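Long-range contact in sugar ABC transporter substrate-binding protein (Treponema pallidum subsp. pallidum, PDB 5U2P), which probably binds a still unidentified ligand, perhaps a sugar, in the periplasm as the substrate-binding protein of an ABC transporter: residues I38-Y43 with T66-Q71. Residues are numbered along the deposited sequence; the frame is centred on the assembly and turned at random.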
loop_
_atom_site.group_PDB
_atom_site.type_symbol
_atom_site.label_atom_id
_atom_site.label_comp_id
_atom_site.label_asym_id
_atom_site.label_seq_id
_atom_site.Cartn_x
_atom_site.Cartn_y
_atom_site.Cartn_z
ATOM N N ILE A 38 3.908 -12.190 -19.184
ATOM C CA ILE A 38 4.366 -11.753 -17.865
ATOM C C ILE A 38 5.651 -10.929 -17.956
ATOM O O ILE A 38 6.382 -11.009 -18.941
ATOM C CB ILE A 38 4.609 -12.964 -16.948
ATOM C CG1 ILE A 38 4.810 -12.513 -15.497
ATOM C CG2 ILE A 38 5.795 -13.789 -17.459
ATOM C CD1 ILE A 38 5.036 -13.640 -14.531
ATOM N N ARG A 39 5.910 -10.119 -16.933
ATOM C CA ARG A 39 7.157 -9.368 -16.843
ATOM C C ARG A 39 8.306 -10.317 -16.549
ATOM O O ARG A 39 8.186 -11.220 -15.724
ATOM C CB ARG A 39 7.083 -8.292 -15.750
ATOM C CG ARG A 39 6.235 -7.069 -16.099
ATOM C CD ARG A 39 6.234 -6.063 -14.953
ATOM N NE ARG A 39 5.115 -5.120 -15.021
ATOM C CZ ARG A 39 5.201 -3.844 -15.399
ATOM N NH1 ARG A 39 6.362 -3.310 -15.764
ATOM N NH2 ARG A 39 4.108 -3.093 -15.409
ATOM N N GLU A 40 9.417 -10.097 -17.237
ATOM C CA GLU A 40 10.616 -10.907 -17.074
ATOM C C GLU A 40 10.972 -11.106 -15.599
ATOM O O GLU A 40 11.068 -12.237 -15.126
ATOM C CB GLU A 40 11.776 -10.242 -17.823
ATOM C CG GLU A 40 13.095 -10.989 -17.772
ATOM C CD GLU A 40 14.191 -10.261 -18.530
ATOM O OE1 GLU A 40 14.095 -9.023 -18.671
ATOM O OE2 GLU A 40 15.143 -10.926 -18.987
ATOM N N LYS A 41 11.120 -10.006 -14.863
ATOM C CA LYS A 41 11.578 -10.082 -13.471
ATOM C C LYS A 41 10.499 -10.586 -12.526
ATOM O O LYS A 41 10.767 -10.830 -11.357
ATOM C CB LYS A 41 12.071 -8.716 -12.985
ATOM C CG LYS A 41 13.319 -8.202 -13.694
ATOM C CD LYS A 41 13.821 -6.908 -13.060
ATOM C CE LYS A 41 15.151 -6.467 -13.650
ATOM N NZ LYS A 41 15.004 -6.033 -15.065
ATOM N N HIS A 42 9.281 -10.743 -13.026
ATOM C CA HIS A 42 8.187 -11.233 -12.196
ATOM C C HIS A 42 7.897 -12.708 -12.468
ATOM O O HIS A 42 7.050 -13.307 -11.804
ATOM C CB HIS A 42 6.928 -10.389 -12.423
ATOM C CG HIS A 42 7.027 -9.005 -11.860
ATOM N ND1 HIS A 42 6.080 -8.032 -12.099
ATOM C CD2 HIS A 42 7.967 -8.428 -11.074
ATOM C CE1 HIS A 42 6.429 -6.918 -11.478
ATOM N NE2 HIS A 42 7.570 -7.132 -10.848
ATOM N N TYR A 43 8.586 -13.285 -13.452
ATOM C CA TYR A 43 8.417 -14.706 -13.774
ATOM C C TYR A 43 9.267 -15.527 -12.826
ATOM O O TYR A 43 10.285 -16.104 -13.211
ATOM C CB TYR A 43 8.789 -14.988 -15.230
ATOM C CG TYR A 43 8.483 -16.399 -15.695
ATOM C CD1 TYR A 43 7.337 -17.066 -15.270
ATOM C CD2 TYR A 43 9.327 -17.053 -16.585
ATOM C CE1 TYR A 43 7.052 -18.352 -15.706
ATOM C CE2 TYR A 43 9.052 -18.334 -17.027
ATOM C CZ TYR A 43 7.913 -18.980 -16.587
ATOM O OH TYR A 43 7.645 -20.260 -17.025
ATOM N N THR A 66 7.686 -13.936 -21.779
ATOM C CA THR A 66 8.166 -12.873 -20.890
ATOM C C THR A 66 8.577 -11.630 -21.655
ATOM O O THR A 66 9.079 -11.710 -22.775
ATOM C CB THR A 66 9.368 -13.313 -20.038
ATOM O OG1 THR A 66 10.486 -13.582 -20.888
ATOM C CG2 THR A 66 9.025 -14.544 -19.211
ATOM N N ILE A 67 8.364 -10.480 -21.031
ATOM C CA ILE A 67 8.761 -9.212 -21.608
ATOM C C ILE A 67 9.652 -8.464 -20.621
ATOM O O ILE A 67 9.368 -8.437 -19.419
ATOM C CB ILE A 67 7.545 -8.348 -21.958
ATOM C CG1 ILE A 67 6.547 -9.125 -22.832
ATOM C CG2 ILE A 67 7.986 -7.068 -22.635
ATOM C CD1 ILE A 67 7.067 -9.518 -24.219
ATOM N N GLN A 68 10.726 -7.881 -21.144
ATOM C CA GLN A 68 11.618 -7.023 -20.370
ATOM C C GLN A 68 10.786 -5.954 -19.674
ATOM O O GLN A 68 9.959 -5.299 -20.306
ATOM C CB GLN A 68 12.670 -6.392 -21.280
ATOM C CG GLN A 68 13.823 -5.723 -20.565
ATOM C CD GLN A 68 14.894 -5.249 -21.532
ATOM O OE1 GLN A 68 15.461 -6.044 -22.284
ATOM N NE2 GLN A 68 15.165 -3.947 -21.528
ATOM N N ASP A 69 11.008 -5.788 -18.375
ATOM C CA ASP A 69 10.085 -5.053 -17.513
ATOM C C ASP A 69 9.793 -3.639 -17.982
ATOM O O ASP A 69 8.631 -3.222 -18.016
ATOM C CB ASP A 69 10.629 -5.011 -16.090
ATOM C CG ASP A 69 10.557 -6.357 -15.407
ATOM O OD1 ASP A 69 9.988 -6.436 -14.298
ATOM O OD2 ASP A 69 11.067 -7.338 -15.987
ATOM N N ASP A 70 10.833 -2.902 -18.355
ATOM C CA ASP A 70 10.651 -1.519 -18.778
ATOM C C ASP A 70 9.811 -1.426 -20.061
ATOM O O ASP A 70 9.307 -0.356 -20.400
ATOM C CB ASP A 70 12.012 -0.838 -18.967
ATOM C CG ASP A 70 12.808 -1.426 -20.111
ATOM O OD1 ASP A 70 13.386 -2.516 -19.930
ATOM O OD2 ASP A 70 12.865 -0.793 -21.187
ATOM N N GLN A 71 9.634 -2.555 -20.744
ATOM C CA GLN A 71 8.923 -2.599 -22.016
ATOM C C GLN A 71 7.517 -3.167 -21.867
ATOM O O GLN A 71 6.699 -3.055 -22.786
ATOM C CB GLN A 71 9.700 -3.447 -23.028
ATOM C CG GLN A 71 11.139 -3.016 -23.247
ATOM C CD GLN A 71 11.295 -2.086 -24.427
ATOM O OE1 GLN A 71 10.502 -1.166 -24.619
ATOM N NE2 GLN A 71 12.320 -2.329 -25.235
#
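Asp69 reaches from the turn after strand 61-67 to the backbone of Lys41 in the turn after strand 33-39. Its OD2 accepts the amide of Lys41 through the syn lone pair, Lys41 N to Asp69 OD2 2.9 Å, in a nearly straight bond of 163°. CG of Asp69 lies anti to the carbonyl carbon (chi1 -71°), which turns the carboxylate toward the 40-42 backbone. Lys41 lays its chain across the group, with CG of Lys41 3.3 Å from OD2 of Asp69. Arg39 crosses on the OD1 side, CB of Arg39 being 3.7 Å from OD1 of Asp69.

Thr66, next to last in its strand, packs by its methyl group. CG2 of Thr66 lies 3.6 Å from CD2 of Tyr43, and the two side chains cross at about a right angle. The same methyl meets CG2 of Ile38. Parallel pairing joins the strands here: Ile67 N donates a hydrogen bond to Ile38 O, and Glu40 N donates one to Ile67 O at 2.7 Å. Glu40 extends alongside Gln68, and its OE1 rests against CA and CG of that residue.

The contact joins the C-terminal ends of the neighbouring parallel strands 33-39 and 61-67 in the beta-alpha-beta unit built with helix 45-58. The Asp69 carboxylate adds a side-chain-to-backbone link to the strand pairing. Lys41 NZ, 4.2 Å from Asp69 OD2, is too far for a salt bridge but may still favour the charged form of Asp69. OE1 of Glu40, a like charge 4.4 Å from OD2 of Asp69, would probably work against it.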